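Local coordinates for protein zinc chaperone AztD (PDB 6CMK) that acts as a periplasmic zinc chaperone, handing one zinc ion directly to the solute-binding protein AztC of the AztABCD zinc transport system, at residues 350-362 with 365-377. Residues are numbered along the deposited sequence; the frame is centred on the assembly and turned at random.
Sequences DPRPRIAVADNKI and TDPLKSKIIVLDA
I362 and L375 face each other as an antiparallel hydrogen-bonded pair, I362 N reaching L375 O and L375 N reaching I362 O, each over 2.8 Å. They belong to the hairpin of strands 361-366 and 371-376, inside a four-stranded blade of the beta propeller that 355-358 and 381-387 complete. Beyond this pair A377 N donates to N360 O at 3.0 Å. A water also donates to N360 O and to D376 OD1, while D376 OD2 is held by S379 and T378.

The side chain of I362, beta-branched and wholly apolar, suits an extended strand and the buried face it shares with L375. Its CB lies 4.3 Å from CB of L375; CG1, anti to the carbonyl carbon (chi1 -56°), turns to the methyl of A377; CD1 ends 3.8 Å from A377 CA. That methyl also lies against the N360 carbonyl, where a small side chain fits. Among the side chains pointing to the other face, K361 lays its extended methylenes obliquely across V374, CD meeting CG1.

R354 leads into strand 355-358, which pairs with 361-366 in the preceding hairpin. T365 N donates to R354 O, and R354 N to T365 OG1 over 2.9 Å. With chi1 at 59°, OG1 faces that N-H, and it also bonds to F393 O. Prolines P351 and P353, lacking an N-H, pack against P367, with P351 CB 4.0 Å from P367 CG. Backbone bonds at I362 and L375 thus set one hairpin's register, while T365 ties the approach to 355-358 to its neighbour through N and OG1. Apolar contacts gather at the prolines and around I362. Buried R352 O and T365 O have no hydrogen-bond partner in the model; the P353 ring, CB 3.1 Å from T365 O, offers no N-H, probably at some energetic cost.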
loop_
_atom_site.group_PDB
_atom_site.type_symbol
_atom_site.label_atom_id
_atom_site.label_comp_id
_atom_site.label_asym_id
_atom_site.label_seq_id
_atom_site.Cartn_x
_atom_site.Cartn_y
_atom_site.Cartn_z
ATOM N N ASP B 350 13.109 -0.980 35.052
ATOM C CA ASP B 350 14.020 -1.995 34.551
ATOM C C ASP B 350 13.595 -2.482 33.163
ATOM O O ASP B 350 12.414 -2.422 32.811
ATOM C CB ASP B 350 14.074 -3.172 35.521
ATOM C CG ASP B 350 14.828 -2.839 36.793
ATOM O OD1 ASP B 350 16.038 -2.543 36.704
ATOM O OD2 ASP B 350 14.207 -2.856 37.879
ATOM N N PRO B 351 14.544 -2.964 32.357
ATOM C CA PRO B 351 14.191 -3.545 31.053
ATOM C C PRO B 351 13.208 -4.697 31.210
ATOM O O PRO B 351 13.298 -5.488 32.147
ATOM C CB PRO B 351 15.539 -4.043 30.516
ATOM C CG PRO B 351 16.378 -4.246 31.738
ATOM C CD PRO B 351 15.977 -3.136 32.656
ATOM N N ARG B 352 12.270 -4.825 30.283
ATOM C CA ARG B 352 11.148 -5.730 30.104
ATOM C C ARG B 352 10.962 -6.092 28.644
ATOM O O ARG B 352 11.405 -5.367 27.750
ATOM C CB ARG B 352 9.850 -5.139 30.664
ATOM C CG ARG B 352 9.988 -4.796 32.126
ATOM C CD ARG B 352 8.682 -4.893 32.878
ATOM N NE ARG B 352 8.873 -4.423 34.243
ATOM C CZ ARG B 352 9.050 -3.146 34.564
ATOM N NH1 ARG B 352 9.048 -2.210 33.618
ATOM N NH2 ARG B 352 9.228 -2.802 35.828
ATOM N N PRO B 353 10.294 -7.212 28.378
ATOM C CA PRO B 353 10.065 -7.649 26.996
ATOM C C PRO B 353 9.347 -6.628 26.122
ATOM O O PRO B 353 8.522 -5.838 26.585
ATOM C CB PRO B 353 9.219 -8.909 27.185
ATOM C CG PRO B 353 9.732 -9.466 28.476
ATOM C CD PRO B 353 9.914 -8.256 29.346
ATOM N N ARG B 354 9.669 -6.681 24.826
ATOM C CA ARG B 354 9.000 -5.923 23.777
ATOM C C ARG B 354 8.690 -6.878 22.629
ATOM O O ARG B 354 9.445 -7.826 22.380
ATOM C CB ARG B 354 9.872 -4.748 23.285
ATOM C CG ARG B 354 10.193 -3.703 24.377
ATOM C CD ARG B 354 8.910 -2.977 24.734
ATOM N NE ARG B 354 9.071 -1.872 25.677
ATOM C CZ ARG B 354 8.850 -1.939 26.982
ATOM N NH1 ARG B 354 8.478 -3.076 27.552
ATOM N NH2 ARG B 354 9.006 -0.849 27.726
ATOM N N ILE B 355 7.560 -6.628 21.948
ATOM C CA ILE B 355 7.042 -7.472 20.871
ATOM C C ILE B 355 7.307 -6.814 19.521
ATOM O O ILE B 355 7.115 -5.603 19.359
ATOM C CB ILE B 355 5.522 -7.711 21.011
ATOM C CG1 ILE B 355 5.067 -7.998 22.446
ATOM C CG2 ILE B 355 5.090 -8.829 20.082
ATOM C CD1 ILE B 355 3.549 -7.777 22.615
ATOM N N ALA B 356 7.695 -7.621 18.532
ATOM C CA ALA B 356 7.632 -7.230 17.125
ATOM C C ALA B 356 7.038 -8.367 16.303
ATOM O O ALA B 356 7.004 -9.517 16.732
ATOM C CB ALA B 356 9.011 -6.862 16.556
ATOM N N VAL B 357 6.575 -8.032 15.097
ATOM C CA VAL B 357 6.018 -9.021 14.175
ATOM C C VAL B 357 6.721 -8.891 12.830
ATOM O O VAL B 357 6.855 -7.784 12.305
ATOM C CB VAL B 357 4.499 -8.846 13.988
ATOM C CG1 VAL B 357 3.949 -9.969 13.103
ATOM C CG2 VAL B 357 3.777 -8.830 15.325
ATOM N N ALA B 358 7.149 -10.024 12.268
ATOM C CA ALA B 358 7.736 -10.064 10.935
ATOM C C ALA B 358 7.251 -11.322 10.234
ATOM O O ALA B 358 7.369 -12.421 10.782
ATOM C CB ALA B 358 9.268 -10.056 10.976
ATOM N N ASP B 359 6.713 -11.152 9.023
ATOM C CA ASP B 359 6.248 -12.262 8.182
ATOM C C ASP B 359 5.238 -13.065 8.998
ATOM O O ASP B 359 4.232 -12.493 9.445
ATOM C CB ASP B 359 7.463 -13.048 7.676
ATOM C CG ASP B 359 7.160 -13.858 6.432
ATOM O OD1 ASP B 359 6.158 -13.555 5.749
ATOM O OD2 ASP B 359 7.919 -14.802 6.140
ATOM N N ASN B 360 5.457 -14.353 9.226
ATOM C CA ASN B 360 4.507 -15.173 9.968
ATOM C C ASN B 360 5.031 -15.527 11.354
ATOM O O ASN B 360 4.695 -16.576 11.907
ATOM C CB ASN B 360 4.180 -16.426 9.164
ATOM C CG ASN B 360 3.539 -16.095 7.827
ATOM O OD1 ASN B 360 2.859 -15.068 7.685
ATOM N ND2 ASN B 360 3.760 -16.950 6.834
ATOM N N LYS B 361 5.850 -14.647 11.925
ATOM C CA LYS B 361 6.491 -14.889 13.204
ATOM C C LYS B 361 6.307 -13.692 14.126
ATOM O O LYS B 361 6.228 -12.535 13.686
ATOM C CB LYS B 361 7.988 -15.170 13.032
ATOM C CG LYS B 361 8.282 -16.482 12.349
ATOM C CD LYS B 361 9.751 -16.594 12.000
ATOM C CE LYS B 361 10.134 -18.022 11.652
ATOM N NZ LYS B 361 11.611 -18.196 11.578
ATOM N N ILE B 362 6.261 -13.996 15.416
ATOM C CA ILE B 362 6.210 -13.011 16.485
ATOM C C ILE B 362 7.508 -13.103 17.272
ATOM O O ILE B 362 8.007 -14.203 17.542
ATOM C CB ILE B 362 5.000 -13.242 17.409
ATOM C CG1 ILE B 362 3.694 -13.241 16.602
ATOM C CG2 ILE B 362 4.952 -12.154 18.480
ATOM C CD1 ILE B 362 2.518 -13.783 17.392
ATOM N N THR B 365 11.448 -9.869 22.926
ATOM C CA THR B 365 12.750 -9.744 23.553
ATOM C C THR B 365 12.664 -10.190 25.004
ATOM O O THR B 365 11.646 -10.002 25.677
ATOM C CB THR B 365 13.275 -8.314 23.474
ATOM O OG1 THR B 365 12.367 -7.414 24.126
ATOM C CG2 THR B 365 13.452 -7.898 22.023
ATOM N N ASP B 366 13.739 -10.814 25.466
ATOM C CA ASP B 366 13.860 -11.293 26.843
ATOM C C ASP B 366 15.169 -10.711 27.349
ATOM O O ASP B 366 16.194 -11.405 27.398
ATOM C CB ASP B 366 13.834 -12.821 26.922
ATOM C CG ASP B 366 13.672 -13.325 28.338
ATOM O OD1 ASP B 366 13.879 -12.521 29.268
ATOM O OD2 ASP B 366 13.352 -14.523 28.528
ATOM N N PRO B 367 15.174 -9.426 27.723
ATOM C CA PRO B 367 16.464 -8.753 27.965
ATOM C C PRO B 367 17.314 -9.413 29.040
ATOM O O PRO B 367 18.534 -9.502 28.874
ATOM C CB PRO B 367 16.056 -7.320 28.346
ATOM C CG PRO B 367 14.572 -7.329 28.528
ATOM C CD PRO B 367 14.038 -8.490 27.754
ATOM N N LEU B 368 16.708 -9.895 30.125
ATOM C CA LEU B 368 17.486 -10.489 31.203
ATOM C C LEU B 368 18.136 -11.807 30.804
ATOM O O LEU B 368 19.050 -12.262 31.499
ATOM C CB LEU B 368 16.597 -10.698 32.432
ATOM C CG LEU B 368 15.977 -9.423 33.007
ATOM C CD1 LEU B 368 15.302 -9.710 34.339
ATOM C CD2 LEU B 368 17.011 -8.312 33.157
ATOM N N LYS B 369 17.685 -12.440 29.719
ATOM C CA LYS B 369 18.272 -13.688 29.249
ATOM C C LYS B 369 19.073 -13.517 27.964
ATOM O O LYS B 369 19.555 -14.509 27.412
ATOM C CB LYS B 369 17.180 -14.735 29.046
ATOM C CG LYS B 369 16.380 -15.065 30.297
ATOM C CD LYS B 369 17.181 -15.868 31.313
ATOM C CE LYS B 369 16.310 -16.276 32.493
ATOM N NZ LYS B 369 15.213 -17.208 32.100
ATOM N N SER B 370 19.228 -12.289 27.478
ATOM C CA SER B 370 20.009 -12.019 26.277
ATOM C C SER B 370 19.522 -12.864 25.101
ATOM O O SER B 370 20.307 -13.494 24.394
ATOM C CB SER B 370 21.496 -12.266 26.530
ATOM O OG SER B 370 21.960 -11.538 27.649
ATOM N N LYS B 371 18.207 -12.873 24.881
ATOM C CA LYS B 371 17.667 -13.629 23.759
ATOM C C LYS B 371 16.367 -13.005 23.280
ATOM O O LYS B 371 15.772 -12.155 23.951
ATOM C CB LYS B 371 17.454 -15.107 24.121
ATOM C CG LYS B 371 16.380 -15.390 25.172
ATOM C CD LYS B 371 16.338 -16.885 25.575
ATOM C CE LYS B 371 17.646 -17.367 26.215
ATOM N NZ LYS B 371 17.700 -18.839 26.475
ATOM N N ILE B 372 15.968 -13.410 22.074
ATOM C CA ILE B 372 14.663 -13.105 21.506
ATOM C C ILE B 372 13.956 -14.430 21.282
ATOM O O ILE B 372 14.523 -15.333 20.659
ATOM C CB ILE B 372 14.788 -12.333 20.179
ATOM C CG1 ILE B 372 15.576 -11.037 20.394
ATOM C CG2 ILE B 372 13.409 -12.061 19.576
ATOM C CD1 ILE B 372 15.977 -10.345 19.100
ATOM N N ILE B 373 12.726 -14.546 21.785
ATOM C CA ILE B 373 11.903 -15.732 21.558
ATOM C C ILE B 373 11.130 -15.547 20.259
ATOM O O ILE B 373 10.596 -14.464 19.993
ATOM C CB ILE B 373 10.937 -15.977 22.734
ATOM C CG1 ILE B 373 11.674 -15.969 24.074
ATOM C CG2 ILE B 373 10.181 -17.283 22.520
ATOM C CD1 ILE B 373 12.920 -16.824 24.126
ATOM N N VAL B 374 11.057 -16.602 19.448
ATOM C CA VAL B 374 10.383 -16.551 18.152
ATOM C C VAL B 374 9.194 -17.498 18.190
ATOM O O VAL B 374 9.355 -18.687 18.487
ATOM C CB VAL B 374 11.329 -16.929 16.997
ATOM C CG1 VAL B 374 10.640 -16.711 15.658
ATOM C CG2 VAL B 374 12.622 -16.134 17.062
ATOM N N LEU B 375 8.013 -16.976 17.882
ATOM C CA LEU B 375 6.791 -17.766 17.859
ATOM C C LEU B 375 6.194 -17.772 16.465
ATOM O O LEU B 375 6.235 -16.769 15.752
ATOM C CB LEU B 375 5.737 -17.218 18.823
ATOM C CG LEU B 375 6.112 -17.187 20.301
ATOM C CD1 LEU B 375 6.729 -15.842 20.689
ATOM C CD2 LEU B 375 4.876 -17.480 21.128
ATOM N N ASP B 376 5.588 -18.900 16.105
ATOM C CA ASP B 376 4.764 -18.949 14.907
ATOM C C ASP B 376 3.463 -18.204 15.179
ATOM O O ASP B 376 2.792 -18.453 16.185
ATOM C CB ASP B 376 4.489 -20.401 14.515
ATOM C CG ASP B 376 3.586 -20.508 13.297
ATOM O OD1 ASP B 376 4.085 -20.311 12.171
ATOM O OD2 ASP B 376 2.380 -20.776 13.468
ATOM N N ALA B 377 3.097 -17.283 14.287
ATOM C CA ALA B 377 1.994 -16.383 14.609
ATOM C C ALA B 377 0.657 -17.108 14.671
ATOM O O ALA B 377 -0.191 -16.767 15.504
ATOM C CB ALA B 377 1.913 -15.245 13.594
HETATM O O HOH W 1 6.239 -19.216 11.465
#